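4-carboxymuconolactone decarboxylase (Sinorhizobium meliloti, PDB 4G9Q) is probably a lyase of the carboxymuconolactone decarboxylase family linked to benzoate degradation, forms an all-helical trimer, and may have peroxiredoxin activity. Local coordinates at residues R73-I85 against N103-L117. Numbering follows the deposited sequence.
Sequences RRDRSLVTIAALI and NGVKPSEISETITHL
R74 reaches across to E109 with its guanidinium edge, NH2 lying 2.9 Å from E109 OE2 in a salt bridge. The two planes are turned 61° apart, and the bond meets OE2 from above the carboxylate plane. CG of R74 stands anti to the backbone N (chi1 -178°) and the chain bends at chi2, which leaves NH1 to grip D75 OD1 at 2.8 Å, nearly in the guanidinium plane. A water joins R74 NE, G104 O and E109 OE1, while E109 OE1 also accepts from K106 N at the start of helix 107-120. An alanine in place of R74 would probably leave E109 OE2 without its charged mate and break the link to D75. N103, just before the glycine of a Schellman motif that ends helix 93-102, sends ND2 to S77 OG (2.7 Å), almost within its amide plane. Here segments 73-85 and 107-117, on two neighbouring helices of the all-alpha fold, cross at -35°. V105 lays CG2 against R74 O (3.5 Å) and CG1 against L78 CD2. Further along, I85 crosses I114 at about a right angle, CD1 to CG1 4.0 Å. I114 also packs on V49 of a second subunit.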
loop_
_atom_site.group_PDB
_atom_site.type_symbol
_atom_site.label_atom_id
_atom_site.label_comp_id
_atom_site.label_asym_id
_atom_site.label_seq_id
_atom_site.Cartn_x
_atom_site.Cartn_y
_atom_site.Cartn_z
ATOM N N ARG A 73 9.398 22.898 11.595
ATOM C CA ARG A 73 8.445 22.818 10.483
ATOM C C ARG A 73 9.103 22.369 9.180
ATOM O O ARG A 73 8.487 21.663 8.385
ATOM C CB ARG A 73 7.736 24.154 10.267
ATOM C CG ARG A 73 6.640 24.464 11.272
ATOM C CD ARG A 73 5.975 25.812 10.962
ATOM N NE ARG A 73 6.908 26.934 11.101
ATOM C CZ ARG A 73 7.293 27.742 10.112
ATOM N NH1 ARG A 73 6.823 27.585 8.881
ATOM N NH2 ARG A 73 8.149 28.725 10.358
ATOM N N ARG A 74 10.347 22.793 8.970
ATOM C CA ARG A 74 11.121 22.391 7.797
ATOM C C ARG A 74 11.273 20.868 7.747
ATOM O O ARG A 74 10.995 20.243 6.716
ATOM C CB ARG A 74 12.486 23.092 7.793
ATOM C CG ARG A 74 13.383 22.793 6.581
ATOM C CD ARG A 74 14.234 21.558 6.813
ATOM N NE ARG A 74 15.327 21.427 5.848
ATOM C CZ ARG A 74 16.283 20.508 5.933
ATOM N NH1 ARG A 74 16.285 19.634 6.933
ATOM N NH2 ARG A 74 17.243 20.464 5.019
ATOM N N ASP A 75 11.703 20.277 8.861
ATOM C CA ASP A 75 11.894 18.828 8.927
ATOM C C ASP A 75 10.564 18.094 8.824
ATOM O O ASP A 75 10.484 17.057 8.173
ATOM C CB ASP A 75 12.614 18.415 10.211
ATOM C CG ASP A 75 14.090 18.770 10.204
ATOM O OD1 ASP A 75 14.689 18.875 9.116
ATOM O OD2 ASP A 75 14.658 18.942 11.303
ATOM N N ARG A 76 9.528 18.633 9.465
ATOM C CA ARG A 76 8.186 18.044 9.356
ATOM C C ARG A 76 7.687 18.040 7.910
ATOM O O ARG A 76 7.037 17.088 7.473
ATOM C CB ARG A 76 7.186 18.747 10.278
ATOM C CG ARG A 76 7.353 18.358 11.728
ATOM C CD ARG A 76 6.354 19.060 12.644
ATOM N NE ARG A 76 6.812 18.911 14.023
ATOM C CZ ARG A 76 6.531 17.871 14.803
ATOM N NH1 ARG A 76 5.752 16.884 14.363
ATOM N NH2 ARG A 76 7.022 17.824 16.033
ATOM N N SER A 77 8.001 19.098 7.167
ATOM C CA SER A 77 7.643 19.153 5.750
ATOM C C SER A 77 8.335 18.049 4.940
ATOM O O SER A 77 7.695 17.402 4.110
ATOM C CB SER A 77 7.938 20.534 5.161
ATOM O OG SER A 77 6.967 21.485 5.573
ATOM N N LEU A 78 9.625 17.824 5.190
ATOM C CA LEU A 78 10.351 16.736 4.530
ATOM C C LEU A 78 9.754 15.369 4.858
ATOM O O LEU A 78 9.581 14.532 3.971
ATOM C CB LEU A 78 11.839 16.759 4.894
ATOM C CG LEU A 78 12.711 17.765 4.137
ATOM C CD1 LEU A 78 14.079 17.834 4.798
ATOM C CD2 LEU A 78 12.832 17.398 2.657
ATOM N N VAL A 79 9.440 15.156 6.134
ATOM C CA VAL A 79 8.820 13.910 6.595
ATOM C C VAL A 79 7.458 13.689 5.930
ATOM O O VAL A 79 7.131 12.573 5.505
ATOM C CB VAL A 79 8.676 13.908 8.134
ATOM C CG1 VAL A 79 7.787 12.764 8.614
ATOM C CG2 VAL A 79 10.056 13.817 8.790
ATOM N N THR A 80 6.678 14.762 5.839
ATOM C CA THR A 80 5.334 14.695 5.266
ATOM C C THR A 80 5.389 14.404 3.764
ATOM O O THR A 80 4.660 13.536 3.271
ATOM C CB THR A 80 4.543 15.984 5.538
ATOM O OG1 THR A 80 4.559 16.249 6.948
ATOM C CG2 THR A 80 3.086 15.840 5.074
ATOM N N ILE A 81 6.261 15.115 3.046
ATOM C CA ILE A 81 6.430 14.858 1.612
ATOM C C ILE A 81 6.830 13.399 1.369
ATOM O O ILE A 81 6.250 12.722 0.509
ATOM C CB ILE A 81 7.432 15.843 0.963
ATOM C CG1 ILE A 81 6.785 17.229 0.842
ATOM C CG2 ILE A 81 7.887 15.342 -0.409
ATOM C CD1 ILE A 81 7.766 18.300 0.413
ATOM N N ALA A 82 7.795 12.910 2.143
ATOM C CA ALA A 82 8.245 11.520 2.011
ATOM C C ALA A 82 7.093 10.537 2.236
ATOM O O ALA A 82 6.920 9.586 1.465
ATOM C CB ALA A 82 9.409 11.242 2.953
ATOM N N ALA A 83 6.282 10.786 3.268
ATOM C CA ALA A 83 5.124 9.933 3.565
ATOM C C ALA A 83 4.106 9.908 2.418
ATOM O O ALA A 83 3.640 8.831 2.008
ATOM C CB ALA A 83 4.456 10.376 4.856
ATOM N N LEU A 84 3.771 11.091 1.900
ATOM C CA LEU A 84 2.796 11.215 0.810
ATOM C C LEU A 84 3.282 10.522 -0.454
ATOM O O LEU A 84 2.504 9.852 -1.133
ATOM C CB LEU A 84 2.481 12.683 0.521
ATOM C CG LEU A 84 1.801 13.458 1.654
ATOM C CD1 LEU A 84 1.743 14.929 1.312
ATOM C CD2 LEU A 84 0.411 12.932 1.959
ATOM N N ILE A 85 4.568 10.679 -0.764
ATOM C CA ILE A 85 5.161 9.991 -1.916
ATOM C C ILE A 85 5.090 8.475 -1.732
ATOM O O ILE A 85 4.576 7.767 -2.603
ATOM C CB ILE A 85 6.615 10.434 -2.193
ATOM C CG1 ILE A 85 6.648 11.916 -2.581
ATOM C CG2 ILE A 85 7.255 9.570 -3.321
ATOM C CD1 ILE A 85 8.044 12.519 -2.628
ATOM N N ASN A 103 8.048 26.637 4.377
ATOM C CA ASN A 103 8.760 26.230 5.590
ATOM C C ASN A 103 10.285 26.184 5.461
ATOM O O ASN A 103 10.987 25.863 6.427
ATOM C CB ASN A 103 8.234 24.884 6.093
ATOM C CG ASN A 103 6.820 24.976 6.634
ATOM O OD1 ASN A 103 6.328 26.063 6.940
ATOM N ND2 ASN A 103 6.159 23.833 6.752
ATOM N N GLY A 104 10.788 26.495 4.272
ATOM C CA GLY A 104 12.224 26.637 4.064
ATOM C C GLY A 104 12.932 25.431 3.482
ATOM O O GLY A 104 14.163 25.404 3.434
ATOM N N VAL A 105 12.168 24.427 3.052
ATOM C CA VAL A 105 12.734 23.336 2.255
ATOM C C VAL A 105 13.065 23.921 0.883
ATOM O O VAL A 105 12.234 24.605 0.280
ATOM C CB VAL A 105 11.765 22.130 2.105
ATOM C CG1 VAL A 105 12.418 21.011 1.297
ATOM C CG2 VAL A 105 11.342 21.590 3.475
ATOM N N LYS A 106 14.286 23.680 0.413
ATOM C CA LYS A 106 14.722 24.189 -0.886
ATOM C C LYS A 106 14.077 23.398 -2.021
ATOM O O LYS A 106 13.844 22.195 -1.876
ATOM C CB LYS A 106 16.243 24.092 -1.014
ATOM C CG LYS A 106 17.025 24.928 -0.013
ATOM C CD LYS A 106 18.512 24.671 -0.193
ATOM C CE LYS A 106 19.348 25.399 0.843
ATOM N NZ LYS A 106 20.793 25.133 0.590
ATOM N N PRO A 107 13.799 24.062 -3.163
ATOM C CA PRO A 107 13.329 23.320 -4.335
ATOM C C PRO A 107 14.227 22.121 -4.662
ATOM O O PRO A 107 13.723 21.047 -5.007
ATOM C CB PRO A 107 13.412 24.359 -5.452
ATOM C CG PRO A 107 13.163 25.659 -4.757
ATOM C CD PRO A 107 13.791 25.521 -3.397
ATOM N N SER A 108 15.539 22.303 -4.524
ATOM C CA SER A 108 16.506 21.245 -4.836
ATOM C C SER A 108 16.360 20.047 -3.895
ATOM O O SER A 108 16.608 18.906 -4.292
ATOM C CB SER A 108 17.937 21.789 -4.803
ATOM O OG SER A 108 18.273 22.290 -3.521
ATOM N N GLU A 109 15.950 20.312 -2.656
ATOM C CA GLU A 109 15.737 19.252 -1.662
ATOM C C GLU A 109 14.470 18.439 -1.963
ATOM O O GLU A 109 14.461 17.213 -1.813
ATOM C CB GLU A 109 15.716 19.840 -0.253
ATOM C CG GLU A 109 17.105 20.304 0.211
ATOM C CD GLU A 109 17.070 21.087 1.507
ATOM O OE1 GLU A 109 16.085 21.816 1.741
ATOM O OE2 GLU A 109 18.040 20.978 2.291
ATOM N N ILE A 110 13.417 19.122 -2.410
ATOM C CA ILE A 110 12.194 18.450 -2.855
ATOM C C ILE A 110 12.511 17.613 -4.092
ATOM O O ILE A 110 12.145 16.440 -4.167
ATOM C CB ILE A 110 11.048 19.462 -3.143
ATOM C CG1 ILE A 110 10.682 20.204 -1.853
ATOM C CG2 ILE A 110 9.830 18.756 -3.766
ATOM C CD1 ILE A 110 9.560 21.226 -1.993
ATOM N N SER A 111 13.213 18.227 -5.042
ATOM C CA SER A 111 13.678 17.554 -6.251
ATOM C C SER A 111 14.433 16.269 -5.912
ATOM O O SER A 111 14.160 15.195 -6.483
ATOM C CB SER A 111 14.573 18.509 -7.055
ATOM O OG SER A 111 14.996 17.915 -8.263
ATOM N N GLU A 112 15.369 16.372 -4.969
ATOM C CA GLU A 112 16.195 15.223 -4.593
ATOM C C GLU A 112 15.411 14.161 -3.822
ATOM O O GLU A 112 15.694 12.970 -3.951
ATOM C CB GLU A 112 17.434 15.677 -3.812
ATOM C CG GLU A 112 18.478 14.578 -3.579
ATOM C CD GLU A 112 19.120 14.061 -4.860
ATOM O OE1 GLU A 112 18.897 14.651 -5.947
ATOM O OE2 GLU A 112 19.857 13.057 -4.779
ATOM N N THR A 113 14.417 14.586 -3.043
ATOM C CA THR A 113 13.577 13.634 -2.308
ATOM C C THR A 113 12.831 12.717 -3.278
ATOM O O THR A 113 12.755 11.500 -3.070
ATOM C CB THR A 113 12.594 14.363 -1.369
ATOM O OG1 THR A 113 13.348 15.071 -0.382
ATOM C CG2 THR A 113 11.659 13.371 -0.665
ATOM N N ILE A 114 12.302 13.313 -4.338
ATOM C CA ILE A 114 11.615 12.571 -5.395
ATOM C C ILE A 114 12.553 11.535 -6.034
ATOM O O ILE A 114 12.198 10.366 -6.161
ATOM C CB ILE A 114 10.986 13.539 -6.426
ATOM C CG1 ILE A 114 9.874 14.339 -5.732
ATOM C CG2 ILE A 114 10.439 12.776 -7.639
ATOM C CD1 ILE A 114 9.437 15.601 -6.455
ATOM N N THR A 115 13.762 11.960 -6.399
ATOM C CA THR A 115 14.731 11.048 -7.007
ATOM C C THR A 115 15.134 9.925 -6.056
ATOM O O THR A 115 15.227 8.759 -6.459
ATOM C CB THR A 115 15.962 11.813 -7.504
ATOM O OG1 THR A 115 15.541 12.749 -8.503
ATOM C CG2 THR A 115 16.999 10.867 -8.099
ATOM N N HIS A 116 15.372 10.283 -4.797
ATOM C CA HIS A 116 15.736 9.311 -3.785
ATOM C C HIS A 116 14.644 8.262 -3.613
ATOM O O HIS A 116 14.927 7.066 -3.534
ATOM C CB HIS A 116 16.013 10.000 -2.444
ATOM C CG HIS A 116 16.614 9.087 -1.426
ATOM N ND1 HIS A 116 17.929 8.682 -1.479
ATOM C CD2 HIS A 116 16.074 8.478 -0.342
ATOM C CE1 HIS A 116 18.175 7.860 -0.474
ATOM N NE2 HIS A 116 17.067 7.722 0.233
ATOM N N LEU A 117 13.395 8.718 -3.570
ATOM C CA LEU A 117 12.281 7.805 -3.349
ATOM C C LEU A 117 11.874 7.001 -4.582
ATOM O O LEU A 117 11.140 6.025 -4.450
ATOM C CB LEU A 117 11.092 8.521 -2.698
ATOM C CG LEU A 117 11.407 9.037 -1.284
ATOM C CD1 LEU A 117 10.165 9.649 -0.675
ATOM C CD2 LEU A 117 11.983 7.943 -0.378
HETATM O O HOH W 1 16.096 23.403 3.871
#